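Local atomic coordinates of single-strand DNA-binding protein (Agrobacterium tumefaciens, PDB entry 3BTP), a protein that binds single-stranded but not double-stranded DNA whatever its sequence and mediates the nuclear uptake of transferred T-DNA copies during plant transformation. Residues Phe346-Val351 with Thr421-Gln426; Val396-Arg401 with Arg405-Ser410; Leu481-Asp484 with Gln490-Gly493. All coordinates share one frame; numbering follows the deposited sequence.

In the fold
The three contacts lie on the same side of the chain's centre. All three reach one antiparallel sheet of eight strands that closes into a barrel. Contact 2 is nested along the chain inside the loop closed by contact 1, and contact 3 follows both. The centres of contacts 1 and 2 are about 8 Å apart, and strands 349-352 and 396-399 are neighbours in the barrel. The centre of contact 3 is about 12 Å from that of contact 2 and about 20 Å from that of contact 1. F346 bridges contacts 1 and 3 by packing on L481. The contacts thus run from helix 417-427, packed on strands 349-352 and 396-399, along the hairpin, to the end of strand 480-485.

Contact 1: Phe346-Val351 with Thr421-Gln426; sequences FPAATV and TQLMDQ
The backbones of A348 and L423 are the closest across this contact, with CA atoms 6.8 Å apart, and no hydrogen bond joins 346-351 to 421-426. A348 belongs to the loop just before strand 349-352, while L423 lies in helix 417-427. One leucine side chain carries the contact. Its CD1 methyl lies 3.4 Å from A348 O and 4.3 Å from A348 CB. The other branch reaches the next residue, with L423 CD2 4.3 Å from A349 CB. CD1 thus meets A348, while CD2 lies between A348 O and A349 CB. L423 has CG anti to the backbone N (chi1 -174°), which carries the fork off the helix toward the strand. The CB atoms of both alanines point toward the helix. Their small size is consistent with the close approach of the leucine, and A348 O is met by carbon on this side. That oxygen is not left without a polar partner, since it accepts a bond from L399 N. The joint is small and has no polar bond of its own, burying 121 Å² in all. V398 of the adjacent strand 396-399 touches A349, L423 and M424, so it widens the same apolar layer. A349 also packs on V371 of helix 371-377. Helix 417-427 thus lies against the barrel where strands 349-352 and 396-399 run side by side.

Contact 2: Val396-Arg401 with Arg405-Ser410; sequences VQVLAR and RYMSPS
V398 and M407 form the hydrogen-bonded pair of an antiparallel beta hairpin. V398 N donates to M407 O at 2.8 Å, and M407 N returns a bond to V398 O at 3.1 Å. A third bond, from A400 N to R405 O at 2.9 Å, is almost straight, with an angle of 175° at the hydrogen. L399 and Y406 make the neighbouring non-hydrogen-bonded pair. There L399 CD1 sits over the centre of the Y406 ring, 3.9 Å from the centroid and 8° off the normal, a CH-pi contact. Q397 OE1 lies over the opposite face, so the ring is covered on both faces. The amide of Q397 is turned only 20° from the ring plane, and its NE2 approaches Y406 CB at 3.5 Å. On the other face of the hairpin, M407 CE meets A400 CB at 3.6 Å. The methionine has CG between its backbone N and carbonyl carbon, and a bend at chi3 brings the methyl back to the alanine. At the far end V396 CG1 packs on P409 CG at 3.7 Å, the two side chains crossing at about a right angle. Further out, the hydroxyl of Y406 bonds P347 O, and F346 packs on both Y406 and L399. S408 is the N-cap of helix 409-415, its OG bonding R411 N. The guanidinium of R405 turns to T496 through NE. The Y406 ring is therefore held between L399 and Q397, with its hydroxyl fixed by P347 O. The buried Q397 OE1 has no modelled partner, so the glutamine contributes here mainly by packing on the ring.

Contact 3: Leu481-Asp484 with Gln490-Gly493; sequences LIAD and QRTG
D484 O is the point on which strand 480-485 and segment 490-493 meet. T492 N donates to it at 3.2 Å, arriving from above the carbonyl plane, 47° out of it. R491 CA adds a CA-H...O contact to the same oxygen at 3.3 Å. The packed side is made by A483 and R491. A483 CB lies over one face of the guanidinium, offset toward its rim, and is 3.7 Å from R491 NE. Bends at chi2 (-102°) and chi3 fold the arginine back over the alanine. Its polar end is held by D511 in a salt bridge and by the backbone O of F447. D484 CB and T492 OG1 are also close, 3.6 Å apart, and this hydroxyl hydrogen-bonds T494 OG1. The other side is looser. A water donates to D484 O at 2.9 Å, and Q490 is exposed and takes little part. The D484 carboxylate turns to other partners, with OD2 bonded to T494 and T496 and OD1 to Y501. The chemistry implies a turn held by the bond from T492 N to D484 O, beside a buried carboxylate which these hydroxyls would probably stabilise as an anion.

Contact 1: Phe346-Val351 with Thr421-Gln426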
loop_
_atom_site.group_PDB
_atom_site.type_symbol
_atom_site.label_atom_id
_atom_site.label_comp_id
_atom_site.label_asym_id
_atom_site.label_seq_id
_atom_site.Cartn_x
_atom_site.Cartn_y
_atom_site.Cartn_z
ATOM N N PHE A 346 15.036 6.749 -3.309
ATOM C CA PHE A 346 14.020 7.221 -4.242
ATOM C C PHE A 346 13.549 6.075 -5.185
ATOM O O PHE A 346 14.315 5.182 -5.494
ATOM C CB PHE A 346 14.473 8.429 -5.038
ATOM C CG PHE A 346 14.644 9.722 -4.210
ATOM C CD1 PHE A 346 15.835 10.452 -4.280
ATOM C CD2 PHE A 346 13.616 10.203 -3.384
ATOM C CE1 PHE A 346 15.978 11.632 -3.567
ATOM C CE2 PHE A 346 13.774 11.395 -2.636
ATOM C CZ PHE A 346 14.930 12.102 -2.746
ATOM N N PRO A 347 12.275 6.069 -5.631
ATOM C CA PRO A 347 11.989 5.080 -6.741
ATOM C C PRO A 347 12.913 5.247 -7.997
ATOM O O PRO A 347 13.270 6.383 -8.342
ATOM C CB PRO A 347 10.492 5.329 -7.124
ATOM C CG PRO A 347 9.940 6.184 -6.037
ATOM C CD PRO A 347 11.091 6.828 -5.217
ATOM N N ALA A 348 13.260 4.118 -8.645
ATOM C CA ALA A 348 14.130 4.062 -9.806
ATOM C C ALA A 348 13.615 4.815 -11.043
ATOM O O ALA A 348 14.393 5.438 -11.797
ATOM C CB ALA A 348 14.446 2.612 -10.139
ATOM N N ALA A 349 12.293 4.757 -11.230
ATOM C CA ALA A 349 11.623 5.423 -12.300
ATOM C C ALA A 349 10.228 5.781 -11.773
ATOM O O ALA A 349 9.692 5.033 -10.971
ATOM C CB ALA A 349 11.543 4.508 -13.511
ATOM N N THR A 350 9.635 6.850 -12.301
ATOM C CA THR A 350 8.386 7.384 -11.854
ATOM C C THR A 350 7.561 7.778 -13.130
ATOM O O THR A 350 8.156 8.109 -14.174
ATOM C CB THR A 350 8.805 8.586 -10.902
ATOM O OG1 THR A 350 8.625 8.252 -9.474
ATOM C CG2 THR A 350 8.297 9.864 -11.272
ATOM N N VAL A 351 6.207 7.752 -13.052
ATOM C CA VAL A 351 5.377 8.271 -14.139
ATOM C C VAL A 351 4.409 9.308 -13.574
ATOM O O VAL A 351 3.799 9.048 -12.502
ATOM C CB VAL A 351 4.616 7.137 -14.947
ATOM C CG1 VAL A 351 3.559 6.382 -14.083
ATOM C CG2 VAL A 351 3.942 7.722 -16.178
ATOM N N THR A 421 20.686 1.450 -19.099
ATOM C CA THR A 421 20.329 0.113 -19.546
ATOM C C THR A 421 20.027 -0.788 -18.371
ATOM O O THR A 421 19.075 -1.542 -18.426
ATOM C CB THR A 421 21.413 -0.566 -20.528
ATOM O OG1 THR A 421 21.678 0.309 -21.635
ATOM C CG2 THR A 421 20.848 -1.939 -21.126
ATOM N N GLN A 422 20.829 -0.692 -17.311
ATOM C CA GLN A 422 20.540 -1.422 -16.073
ATOM C C GLN A 422 19.207 -1.011 -15.334
ATOM O O GLN A 422 18.413 -1.863 -14.872
ATOM C CB GLN A 422 21.730 -1.228 -15.140
ATOM C CG GLN A 422 22.907 -2.137 -15.474
ATOM C CD GLN A 422 24.219 -1.495 -15.072
ATOM O OE1 GLN A 422 24.316 -0.891 -13.999
ATOM N NE2 GLN A 422 25.224 -1.574 -15.954
ATOM N N LEU A 423 18.973 0.304 -15.250
ATOM C CA LEU A 423 17.788 0.843 -14.604
ATOM C C LEU A 423 16.551 0.395 -15.379
ATOM O O LEU A 423 15.546 -0.002 -14.804
ATOM C CB LEU A 423 17.827 2.355 -14.607
ATOM C CG LEU A 423 16.703 2.976 -13.832
ATOM C CD1 LEU A 423 17.299 4.159 -13.017
ATOM C CD2 LEU A 423 15.538 3.411 -14.810
ATOM N N MET A 424 16.632 0.490 -16.694
ATOM C CA MET A 424 15.448 0.233 -17.515
ATOM C C MET A 424 15.122 -1.258 -17.534
ATOM O O MET A 424 13.977 -1.592 -17.379
ATOM C CB MET A 424 15.580 0.884 -18.921
ATOM C CG MET A 424 15.806 2.425 -18.855
ATOM S SD MET A 424 14.328 3.407 -18.479
ATOM C CE MET A 424 13.531 3.337 -20.054
ATOM N N ASP A 425 16.114 -2.142 -17.601
ATOM C CA ASP A 425 15.904 -3.603 -17.430
ATOM C C ASP A 425 15.368 -3.944 -16.025
ATOM O O ASP A 425 14.416 -4.707 -15.902
ATOM C CB ASP A 425 17.189 -4.399 -17.853
ATOM C CG ASP A 425 17.319 -5.877 -17.210
ATOM O OD1 ASP A 425 16.376 -6.424 -16.552
ATOM O OD2 ASP A 425 18.433 -6.510 -17.374
ATOM N N GLN A 426 15.916 -3.337 -14.971
ATOM C CA GLN A 426 15.497 -3.648 -13.615
ATOM C C GLN A 426 14.077 -3.201 -13.415
ATOM O O GLN A 426 13.305 -3.862 -12.760
ATOM C CB GLN A 426 16.391 -2.931 -12.588
ATOM C CG GLN A 426 16.272 -3.421 -11.125
ATOM C CD GLN A 426 17.395 -2.836 -10.202
ATOM O OE1 GLN A 426 17.634 -1.595 -10.184
ATOM N NE2 GLN A 426 18.083 -3.736 -9.430
#

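Contact 2: Val396-Arg401 with Arg405-Ser410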
loop_
_atom_site.group_PDB
_atom_site.type_symbol
_atom_site.label_atom_id
_atom_site.label_comp_id
_atom_site.label_asym_id
_atom_site.label_seq_id
_atom_site.Cartn_x
_atom_site.Cartn_y
_atom_site.Cartn_z
ATOM N N VAL A 396 7.707 10.207 -17.955
ATOM C CA VAL A 396 8.593 9.321 -17.203
ATOM C C VAL A 396 9.868 10.063 -16.812
ATOM O O VAL A 396 10.389 10.828 -17.636
ATOM C CB VAL A 396 8.941 8.043 -18.041
ATOM C CG1 VAL A 396 10.069 7.244 -17.420
ATOM C CG2 VAL A 396 7.659 7.167 -18.216
ATOM N N GLN A 397 10.305 9.823 -15.556
ATOM C CA GLN A 397 11.527 10.372 -14.888
ATOM C C GLN A 397 12.273 9.168 -14.427
ATOM O O GLN A 397 11.647 8.252 -13.976
ATOM C CB GLN A 397 11.211 11.114 -13.576
ATOM C CG GLN A 397 10.784 12.525 -13.803
ATOM C CD GLN A 397 10.595 13.324 -12.496
ATOM O OE1 GLN A 397 9.903 12.920 -11.533
ATOM N NE2 GLN A 397 11.246 14.431 -12.452
ATOM N N VAL A 398 13.598 9.183 -14.529
ATOM C CA VAL A 398 14.438 8.060 -14.125
ATOM C C VAL A 398 15.544 8.612 -13.204
ATOM O O VAL A 398 16.025 9.747 -13.383
ATOM C CB VAL A 398 15.007 7.267 -15.377
ATOM C CG1 VAL A 398 13.850 6.482 -16.095
ATOM C CG2 VAL A 398 15.641 8.246 -16.340
ATOM N N LEU A 399 15.884 7.813 -12.184
ATOM C CA LEU A 399 16.896 8.182 -11.195
ATOM C C LEU A 399 18.390 8.044 -11.713
ATOM O O LEU A 399 18.750 7.014 -12.221
ATOM C CB LEU A 399 16.728 7.338 -9.955
ATOM C CG LEU A 399 17.331 7.920 -8.693
ATOM C CD1 LEU A 399 16.742 9.318 -8.323
ATOM C CD2 LEU A 399 17.216 6.829 -7.557
ATOM N N ALA A 400 19.200 9.116 -11.588
ATOM C CA ALA A 400 20.648 9.090 -11.814
ATOM C C ALA A 400 21.335 8.014 -10.990
ATOM O O ALA A 400 20.844 7.593 -9.950
ATOM C CB ALA A 400 21.255 10.447 -11.446
ATOM N N ARG A 401 22.527 7.641 -11.407
ATOM C CA ARG A 401 23.335 6.636 -10.699
ATOM C C ARG A 401 23.630 7.027 -9.259
ATOM O O ARG A 401 23.645 6.167 -8.376
ATOM C CB ARG A 401 24.647 6.458 -11.433
ATOM C CG ARG A 401 25.544 5.294 -10.958
ATOM C CD ARG A 401 26.945 5.508 -11.556
ATOM N NE ARG A 401 26.922 5.169 -12.973
ATOM C CZ ARG A 401 27.342 4.023 -13.498
ATOM N NH1 ARG A 401 27.835 3.061 -12.749
ATOM N NH2 ARG A 401 27.217 3.818 -14.796
ATOM N N ARG A 405 19.077 12.653 -8.278
ATOM C CA ARG A 405 18.501 13.433 -9.307
ATOM C C ARG A 405 17.581 12.608 -10.215
ATOM O O ARG A 405 17.975 11.566 -10.656
ATOM C CB ARG A 405 19.655 13.966 -10.177
ATOM C CG ARG A 405 19.125 14.836 -11.348
ATOM C CD ARG A 405 20.322 15.606 -11.994
ATOM N NE ARG A 405 20.748 16.747 -11.167
ATOM C CZ ARG A 405 21.754 17.564 -11.521
ATOM N NH1 ARG A 405 22.389 17.341 -12.643
ATOM N NH2 ARG A 405 22.107 18.589 -10.782
ATOM N N TYR A 406 16.447 13.172 -10.577
ATOM C CA TYR A 406 15.607 12.708 -11.709
ATOM C C TYR A 406 15.773 13.480 -12.997
ATOM O O TYR A 406 15.923 14.710 -13.013
ATOM C CB TYR A 406 14.101 12.709 -11.361
ATOM C CG TYR A 406 13.694 11.607 -10.388
ATOM C CD1 TYR A 406 13.405 11.923 -9.060
ATOM C CD2 TYR A 406 13.497 10.266 -10.835
ATOM C CE1 TYR A 406 12.947 10.923 -8.138
ATOM C CE2 TYR A 406 13.050 9.218 -9.944
ATOM C CZ TYR A 406 12.812 9.589 -8.579
ATOM O OH TYR A 406 12.414 8.668 -7.652
ATOM N N MET A 407 15.717 12.728 -14.087
ATOM C CA MET A 407 15.832 13.291 -15.425
ATOM C C MET A 407 14.992 12.457 -16.386
ATOM O O MET A 407 14.585 11.341 -16.074
ATOM C CB MET A 407 17.327 13.350 -15.870
ATOM C CG MET A 407 18.031 12.028 -16.072
ATOM S SD MET A 407 19.829 12.017 -16.184
ATOM C CE MET A 407 20.253 12.093 -14.435
ATOM N N SER A 408 14.712 12.997 -17.555
ATOM C CA SER A 408 14.161 12.173 -18.642
ATOM C C SER A 408 15.012 10.949 -18.981
ATOM O O SER A 408 16.221 10.892 -18.776
ATOM C CB SER A 408 13.906 13.019 -19.929
ATOM O OG SER A 408 15.159 13.253 -20.550
ATOM N N PRO A 409 14.360 9.929 -19.525
ATOM C CA PRO A 409 15.086 8.749 -20.009
ATOM C C PRO A 409 16.114 9.012 -21.131
ATOM O O PRO A 409 17.213 8.417 -21.087
ATOM C CB PRO A 409 13.938 7.808 -20.500
ATOM C CG PRO A 409 12.699 8.366 -19.816
ATOM C CD PRO A 409 12.892 9.803 -19.654
ATOM N N SER A 410 15.789 9.890 -22.098
ATOM C CA SER A 410 16.823 10.300 -23.111
ATOM C C SER A 410 18.028 10.974 -22.506
ATOM O O SER A 410 19.150 10.577 -22.764
ATOM C CB SER A 410 16.234 11.074 -24.317
ATOM O OG SER A 410 15.749 12.368 -23.943
#

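Contact 3: Leu481-Asp484 with Gln490-Gly493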
loop_
_atom_site.group_PDB
_atom_site.type_symbol
_atom_site.label_atom_id
_atom_site.label_comp_id
_atom_site.label_asym_id
_atom_site.label_seq_id
_atom_site.Cartn_x
_atom_site.Cartn_y
_atom_site.Cartn_z
ATOM N N LEU A 481 12.800 17.193 -3.314
ATOM C CA LEU A 481 13.471 17.361 -4.607
ATOM C C LEU A 481 13.017 18.695 -5.193
ATOM O O LEU A 481 11.849 19.057 -5.149
ATOM C CB LEU A 481 13.071 16.231 -5.598
ATOM C CG LEU A 481 13.488 14.777 -5.247
ATOM C CD1 LEU A 481 12.357 13.828 -5.480
ATOM C CD2 LEU A 481 14.636 14.384 -6.106
ATOM N N ILE A 482 13.980 19.363 -5.812
ATOM C CA ILE A 482 13.886 20.733 -6.246
ATOM C C ILE A 482 13.994 20.747 -7.757
ATOM O O ILE A 482 14.880 20.070 -8.334
ATOM C CB ILE A 482 14.996 21.596 -5.591
ATOM C CG1 ILE A 482 15.106 21.305 -4.069
ATOM C CG2 ILE A 482 14.735 23.134 -5.865
ATOM C CD1 ILE A 482 13.866 21.817 -3.260
ATOM N N ALA A 483 13.082 21.470 -8.406
ATOM C CA ALA A 483 13.181 21.667 -9.863
ATOM C C ALA A 483 14.350 22.566 -10.154
ATOM O O ALA A 483 14.296 23.746 -9.838
ATOM C CB ALA A 483 11.882 22.280 -10.476
ATOM N N ASP A 484 15.372 22.004 -10.783
ATOM C CA ASP A 484 16.588 22.717 -11.069
ATOM C C ASP A 484 16.443 23.793 -12.147
ATOM O O ASP A 484 15.525 23.771 -12.972
ATOM C CB ASP A 484 17.713 21.720 -11.467
ATOM C CG ASP A 484 17.927 20.636 -10.415
ATOM O OD1 ASP A 484 17.891 20.932 -9.194
ATOM O OD2 ASP A 484 18.092 19.476 -10.803
ATOM N N GLN A 490 17.045 29.306 -15.954
ATOM C CA GLN A 490 15.966 28.537 -16.559
ATOM C C GLN A 490 15.887 27.100 -16.126
ATOM O O GLN A 490 16.932 26.467 -15.909
ATOM C CB GLN A 490 15.961 28.596 -18.069
ATOM C CG GLN A 490 17.232 28.125 -18.729
ATOM C CD GLN A 490 17.568 29.010 -19.893
ATOM O OE1 GLN A 490 17.171 30.203 -19.894
ATOM N NE2 GLN A 490 18.269 28.453 -20.909
ATOM N N ARG A 491 14.638 26.599 -16.051
ATOM C CA ARG A 491 14.353 25.218 -15.680
ATOM C C ARG A 491 14.998 24.275 -16.665
ATOM O O ARG A 491 14.936 24.519 -17.853
ATOM C CB ARG A 491 12.854 25.005 -15.482
ATOM C CG ARG A 491 12.378 25.869 -14.362
ATOM C CD ARG A 491 12.137 25.209 -12.981
ATOM N NE ARG A 491 10.878 24.611 -13.170
ATOM C CZ ARG A 491 9.766 24.781 -12.511
ATOM N NH1 ARG A 491 9.654 25.485 -11.404
ATOM N NH2 ARG A 491 8.746 24.148 -13.037
ATOM N N THR A 492 15.747 23.292 -16.140
ATOM C CA THR A 492 16.399 22.266 -16.937
ATOM C C THR A 492 15.440 21.043 -17.106
ATOM O O THR A 492 15.620 20.171 -17.948
ATOM C CB THR A 492 17.805 21.842 -16.304
ATOM O OG1 THR A 492 17.654 21.167 -15.060
ATOM C CG2 THR A 492 18.736 23.074 -16.021
ATOM N N GLY A 493 14.413 20.961 -16.277
ATOM C CA GLY A 493 13.610 19.754 -16.321
ATOM C C GLY A 493 14.031 18.743 -15.267
ATOM O O GLY A 493 13.249 17.840 -14.956
HETATM O O HOH W 1 13.992 21.533 -13.874
#